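Predicted protease of the collagenase family (Methanopyrus kandleri, PDB 5D88) probably acts as a zinc-containing peptidase of the U32 family, built on a TIM barrel. Local coordinates at residues V139-A144 with V164-N169; G191-R196 with R231-E236. All blocks are in the same frame, centred on the assembly; numbering follows the deposited sequence.

Contact 1 of 2, residues V139-A144 with V164-N169; sequences VSHTAA and VDPALN. With ACT (acetate ion), chain C.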
loop_
_atom_site.group_PDB
_atom_site.type_symbol
_atom_site.label_atom_id
_atom_site.label_comp_id
_atom_site.label_asym_id
_atom_site.label_seq_id
_atom_site.Cartn_x
_atom_site.Cartn_y
_atom_site.Cartn_z
ATOM N N VAL A 139 -6.496 -1.614 -14.754
ATOM C CA VAL A 139 -6.011 -1.637 -13.379
ATOM C C VAL A 139 -4.719 -2.445 -13.330
ATOM O O VAL A 139 -4.688 -3.632 -13.686
ATOM C CB VAL A 139 -7.052 -2.217 -12.425
ATOM C CG1 VAL A 139 -6.486 -2.265 -11.007
ATOM C CG2 VAL A 139 -8.334 -1.380 -12.467
ATOM N N SER A 140 -3.658 -1.799 -12.872
ATOM C CA SER A 140 -2.351 -2.419 -12.763
ATOM C C SER A 140 -2.338 -3.528 -11.725
ATOM O O SER A 140 -3.066 -3.499 -10.741
ATOM C CB SER A 140 -1.311 -1.370 -12.360
ATOM O OG SER A 140 0.008 -1.918 -12.397
ATOM N N HIS A 141 -1.437 -4.495 -11.930
ATOM C CA HIS A 141 -1.158 -5.473 -10.893
ATOM C C HIS A 141 -0.667 -4.822 -9.603
ATOM O O HIS A 141 -0.764 -5.443 -8.546
ATOM C CB HIS A 141 -0.138 -6.494 -11.410
ATOM C CG HIS A 141 1.257 -5.981 -11.441
ATOM N ND1 HIS A 141 1.720 -5.150 -12.438
ATOM C CD2 HIS A 141 2.288 -6.158 -10.583
ATOM C CE1 HIS A 141 2.966 -4.811 -12.178
ATOM N NE2 HIS A 141 3.343 -5.425 -11.069
ATOM N N THR A 142 -0.158 -3.580 -9.644
ATOM C CA THR A 142 0.284 -2.964 -8.390
ATOM C C THR A 142 -0.872 -2.574 -7.475
ATOM O O THR A 142 -0.630 -2.232 -6.313
ATOM C CB THR A 142 1.130 -1.731 -8.659
ATOM O OG1 THR A 142 0.332 -0.781 -9.381
ATOM C CG2 THR A 142 2.396 -2.112 -9.462
ATOM N N ALA A 143 -2.112 -2.620 -7.964
ATOM C CA ALA A 143 -3.262 -2.435 -7.095
ATOM C C ALA A 143 -3.603 -3.687 -6.285
ATOM O O ALA A 143 -4.485 -3.626 -5.414
ATOM C CB ALA A 143 -4.472 -2.013 -7.922
ATOM N N ALA A 144 -2.964 -4.816 -6.584
ATOM C CA ALA A 144 -3.084 -6.049 -5.791
ATOM C C ALA A 144 -4.517 -6.593 -5.749
ATOM O O ALA A 144 -4.988 -7.050 -4.710
ATOM C CB ALA A 144 -2.557 -5.840 -4.375
ATOM N N VAL A 164 -4.777 -9.069 -12.533
ATOM C CA VAL A 164 -4.825 -9.701 -11.221
ATOM C C VAL A 164 -3.458 -9.607 -10.549
ATOM O O VAL A 164 -2.407 -9.477 -11.195
ATOM C CB VAL A 164 -5.278 -11.166 -11.311
ATOM C CG1 VAL A 164 -6.660 -11.279 -11.941
ATOM C CG2 VAL A 164 -4.235 -12.010 -12.066
ATOM N N ASP A 165 -3.469 -9.696 -9.224
ATOM C CA ASP A 165 -2.210 -9.861 -8.530
ATOM C C ASP A 165 -1.509 -11.111 -9.063
ATOM O O ASP A 165 -2.156 -12.150 -9.269
ATOM C CB ASP A 165 -2.402 -9.974 -7.020
ATOM C CG ASP A 165 -1.073 -10.132 -6.296
ATOM O OD1 ASP A 165 -0.413 -9.108 -6.031
ATOM O OD2 ASP A 165 -0.659 -11.271 -6.035
ATOM N N PRO A 166 -0.201 -11.047 -9.307
ATOM C CA PRO A 166 0.494 -12.184 -9.938
ATOM C C PRO A 166 0.395 -13.496 -9.169
ATOM O O PRO A 166 0.614 -14.572 -9.761
ATOM C CB PRO A 166 1.946 -11.692 -10.023
ATOM C CG PRO A 166 1.842 -10.265 -10.094
ATOM C CD PRO A 166 0.655 -9.852 -9.265
ATOM N N ALA A 167 0.067 -13.461 -7.876
ATOM C CA ALA A 167 -0.116 -14.711 -7.148
ATOM C C ALA A 167 -1.232 -15.558 -7.741
ATOM O O ALA A 167 -1.245 -16.773 -7.522
ATOM C CB ALA A 167 -0.395 -14.444 -5.665
ATOM N N LEU A 168 -2.137 -14.963 -8.513
ATOM C CA LEU A 168 -3.255 -15.688 -9.113
ATOM C C LEU A 168 -2.965 -16.205 -10.516
ATOM O O LEU A 168 -3.859 -16.785 -11.144
ATOM C CB LEU A 168 -4.484 -14.785 -9.165
ATOM C CG LEU A 168 -5.297 -14.697 -7.876
ATOM C CD1 LEU A 168 -4.474 -14.104 -6.759
ATOM C CD2 LEU A 168 -6.543 -13.865 -8.098
ATOM N N ASN A 169 -1.740 -16.030 -11.011
ATOM C CA ASN A 169 -1.454 -16.260 -12.420
ATOM C C ASN A 169 -1.654 -17.707 -12.840
ATOM O O ASN A 169 -1.829 -17.962 -14.034
ATOM C CB ASN A 169 -0.022 -15.854 -12.732
ATOM C CG ASN A 169 0.129 -14.379 -12.930
ATOM O OD1 ASN A 169 -0.839 -13.624 -12.808
ATOM N ND2 ASN A 169 1.351 -13.944 -13.251
HETATM C C ACT C . 6.771 -5.194 -10.165
HETATM O O ACT C . 5.839 -6.019 -10.011
HETATM O OXT ACT C . 6.656 -4.108 -9.551
HETATM C CH3 ACT C . 7.974 -5.508 -11.012
HETATM O O HOH W 1 0.879 -6.680 -6.736
#

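Contact 2 of 2, residues G191-R196 with R231-E236; sequences GAITFR and RVVVWE. With ACT (acetate ion), chain C.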
loop_
_atom_site.group_PDB
_atom_site.type_symbol
_atom_site.label_atom_id
_atom_site.label_comp_id
_atom_site.label_asym_id
_atom_site.label_seq_id
_atom_site.Cartn_x
_atom_site.Cartn_y
_atom_site.Cartn_z
ATOM N N GLY A 191 6.425 -11.874 -14.900
ATOM C CA GLY A 191 7.643 -11.251 -14.453
ATOM C C GLY A 191 7.399 -10.173 -13.442
ATOM O O GLY A 191 8.259 -9.305 -13.250
ATOM N N ALA A 192 6.236 -10.193 -12.808
ATOM C CA ALA A 192 5.815 -9.173 -11.868
ATOM C C ALA A 192 5.870 -9.717 -10.451
ATOM O O ALA A 192 5.808 -10.926 -10.220
ATOM C CB ALA A 192 4.401 -8.702 -12.191
ATOM N N ILE A 193 5.949 -8.806 -9.504
ATOM C CA ILE A 193 6.022 -9.139 -8.086
ATOM C C ILE A 193 4.611 -9.225 -7.525
ATOM O O ILE A 193 3.747 -8.419 -7.864
ATOM C CB ILE A 193 6.862 -8.090 -7.343
ATOM C CG1 ILE A 193 8.293 -8.091 -7.876
ATOM C CG2 ILE A 193 6.892 -8.355 -5.841
ATOM C CD1 ILE A 193 8.953 -6.797 -7.642
ATOM N N THR A 194 4.365 -10.244 -6.701
ATOM C CA THR A 194 3.091 -10.383 -6.011
ATOM C C THR A 194 3.071 -9.566 -4.728
ATOM O O THR A 194 4.088 -9.402 -4.049
ATOM C CB THR A 194 2.786 -11.845 -5.675
ATOM O OG1 THR A 194 1.653 -11.897 -4.807
ATOM C CG2 THR A 194 3.933 -12.531 -4.989
ATOM N N PHE A 195 1.889 -9.037 -4.407
ATOM C CA PHE A 195 1.695 -8.343 -3.152
ATOM C C PHE A 195 1.911 -9.250 -1.949
ATOM O O PHE A 195 2.052 -8.741 -0.829
ATOM C CB PHE A 195 0.282 -7.733 -3.138
ATOM C CG PHE A 195 0.141 -6.598 -2.213
ATOM C CD1 PHE A 195 0.469 -5.315 -2.626
ATOM C CD2 PHE A 195 -0.333 -6.795 -0.929
ATOM C CE1 PHE A 195 0.319 -4.239 -1.788
ATOM C CE2 PHE A 195 -0.462 -5.720 -0.058
ATOM C CZ PHE A 195 -0.132 -4.434 -0.496
ATOM N N ARG A 196 1.972 -10.581 -2.152
ATOM C CA ARG A 196 2.371 -11.491 -1.091
ATOM C C ARG A 196 3.814 -11.282 -0.657
ATOM O O ARG A 196 4.191 -11.748 0.425
ATOM C CB ARG A 196 2.167 -12.934 -1.549
ATOM C CG ARG A 196 0.695 -13.289 -1.634
ATOM C CD ARG A 196 0.454 -14.702 -1.998
ATOM N NE ARG A 196 -0.988 -14.904 -2.144
ATOM C CZ ARG A 196 -1.568 -16.043 -2.519
ATOM N NH1 ARG A 196 -0.841 -17.119 -2.807
ATOM N NH2 ARG A 196 -2.894 -16.097 -2.618
ATOM N N ARG A 231 12.920 -10.751 -3.841
ATOM C CA ARG A 231 11.580 -10.369 -4.257
ATOM C C ARG A 231 10.793 -11.568 -4.782
ATOM O O ARG A 231 11.327 -12.436 -5.473
ATOM C CB ARG A 231 11.666 -9.269 -5.316
ATOM C CG ARG A 231 12.172 -7.942 -4.745
ATOM C CD ARG A 231 11.927 -6.764 -5.678
ATOM N NE ARG A 231 12.573 -5.557 -5.167
ATOM C CZ ARG A 231 13.870 -5.338 -5.288
ATOM N NH1 ARG A 231 14.615 -6.219 -5.938
ATOM N NH2 ARG A 231 14.423 -4.261 -4.771
ATOM N N VAL A 232 9.495 -11.602 -4.478
ATOM C CA VAL A 232 8.649 -12.734 -4.876
ATOM C C VAL A 232 8.107 -12.412 -6.263
ATOM O O VAL A 232 6.994 -11.873 -6.423
ATOM C CB VAL A 232 7.545 -13.018 -3.859
ATOM C CG1 VAL A 232 6.777 -14.296 -4.235
ATOM C CG2 VAL A 232 8.165 -13.162 -2.439
ATOM N N VAL A 233 8.901 -12.761 -7.292
ATOM C CA VAL A 233 8.503 -12.577 -8.685
ATOM C C VAL A 233 7.771 -13.831 -9.147
ATOM O O VAL A 233 8.174 -14.954 -8.830
ATOM C CB VAL A 233 9.723 -12.301 -9.594
ATOM C CG1 VAL A 233 9.263 -12.034 -11.011
ATOM C CG2 VAL A 233 10.565 -11.137 -9.075
ATOM N N VAL A 234 6.702 -13.649 -9.910
ATOM C CA VAL A 234 5.932 -14.761 -10.443
ATOM C C VAL A 234 6.227 -14.864 -11.931
ATOM O O VAL A 234 5.930 -13.935 -12.696
ATOM C CB VAL A 234 4.429 -14.596 -10.182
ATOM C CG1 VAL A 234 3.676 -15.808 -10.686
ATOM C CG2 VAL A 234 4.178 -14.393 -8.698
ATOM N N TRP A 235 6.800 -16.002 -12.331
ATOM C CA TRP A 235 7.215 -16.269 -13.707
ATOM C C TRP A 235 6.277 -17.215 -14.420
ATOM O O TRP A 235 6.181 -17.174 -15.654
ATOM C CB TRP A 235 8.631 -16.864 -13.733
ATOM C CG TRP A 235 9.659 -15.932 -13.192
ATOM C CD1 TRP A 235 10.319 -16.031 -11.997
ATOM C CD2 TRP A 235 10.125 -14.722 -13.810
ATOM N NE1 TRP A 235 11.166 -14.962 -11.842
ATOM C CE2 TRP A 235 11.070 -14.148 -12.939
ATOM C CE3 TRP A 235 9.839 -14.078 -15.021
ATOM C CZ2 TRP A 235 11.734 -12.952 -13.237
ATOM C CZ3 TRP A 235 10.510 -12.905 -15.320
ATOM C CH2 TRP A 235 11.446 -12.354 -14.426
ATOM N N GLU A 236 5.593 -18.062 -13.670
ATOM C CA GLU A 236 4.702 -19.052 -14.239
ATOM C C GLU A 236 3.342 -18.427 -14.483
ATOM O O GLU A 236 2.917 -17.525 -13.763
ATOM C CB GLU A 236 4.570 -20.239 -13.289
ATOM C CG GLU A 236 5.907 -20.868 -12.908
ATOM C CD GLU A 236 6.396 -21.875 -13.934
ATOM O OE1 GLU A 236 5.604 -22.270 -14.819
ATOM O OE2 GLU A 236 7.577 -22.281 -13.856
HETATM C C ACT C . 6.771 -5.194 -10.165
HETATM O O ACT C . 5.839 -6.019 -10.011
HETATM O OXT ACT C . 6.656 -4.108 -9.551
HETATM C CH3 ACT C . 7.974 -5.508 -11.012
#

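Contact 1 of 2, residues V139-A144 with V164-N169
Two neighbouring beta-alpha loops of the TIM barrel meet here. Residues 139-144 lead out of strand 136-139, and residues 164-169 follow strand 161-163. Each loop makes a short 3-10 turn. No direct hydrogen bond joins residues 139-144 to 164-169, though the backbones of Asp165 and Val145 are bonded just beyond. The main side chains, His141 and Pro166, cross at about a right angle. CB of His141 faces CD of Pro166 at 4.1 Å, and CD2 of the imidazole reaches Pro166 CG. The His141 CG sits between the backbone N and the carbonyl carbon (chi1 76°), a crowded position. With chi2 at -79°, this turns NE2 to an acetate ion, probably from the crystallisation liquor. Its oxygen lies at the ring edge, and NE2 donates to it. Thr142 CG2 lies over one face, toward the rim. A water bridges the two segments, donating to His141 O at 2.7 Å and to Asp165 OD1 at 2.8 Å. Asp165 has CG anti to its backbone N (chi1 -179°), with CB and OD1 near Ala144. Its carboxylate is also gripped by Thr194 OG1 and Phe195 N, so both oxygens are well satisfied. That many donors would probably favour the charged form. Ser140 OG closes an ST turn with Thr142 N. Asp165 closes an Asx turn: Ala167 N donates to OD2 at 3.0 Å, from above the carboxylate plane.

Contact 2 of 2, residues G191-R196 with R231-E236
A short, weakly bonded antiparallel pairing of two strands, outside the barrel sheet, joins residues 191-196 to residues 231-236. Three backbone bonds hold it. Gly191 N donates to Val234 O at 3.1 Å. Val234 N gives the straightest bond, to Ala192 O at 2.9 Å (170°). Thr194 N meets Val232 O at 3.1 Å, nearly along the C=O axis. Ile193 and Val233 form a non-hydrogen-bonded pair, with side chains on the same face. Ile193 CG1 lies beside its backbone N (chi1 -62°) and meets Val233 CG2 at 4.0 Å. Its tip, CD1, rests on Arg231 CD at 3.6 Å, where the two chains cross obliquely. Arg231 NH2 forms salt bridges with Glu203 and Glu226. Thr194 CG2 lies alongside Val232 CG1 at 3.4 Å, a tight fit, while Thr194 OG1 turns to Asp165 and accepts from Arg196 N in an ST turn. CZ3 of Trp235 comes within 3.4 Å of Gly191 CA, and Val233 CG1 lies over one face of the indole, toward its rim. An alanine at Ile193 would probably loosen the packing against Val233 and the aliphatic part of Arg231. Ile193 N itself donates to the acetate oxygen. All three hydrogen bonds between the segments run main chain to main chain, so their pattern does not depend on polar side chains; the side chains add apolar contacts.

How the contacts relate
Following the chain from the N terminus, contact 1 comes first. It closes a loop that holds helix 148-157 and strand 161-163, and so ties two consecutive barrel strand ends. Contact 2 opens later, after strand 185-190. Its loop contains helix 200-213 and returns at strand 233-234, before the last barrel strand. The two are in series, neither nested nor crossed, with centres about 9 Å apart. They touch through the Asp165 carboxylate and where Pro166 O packs on Val234 CG1. Both also border the same acetate and reach the second subunit. Together they tie the segments after strands 136-139 and 161-163 to the pairing formed within the connection between strands 185-190 and 244-247.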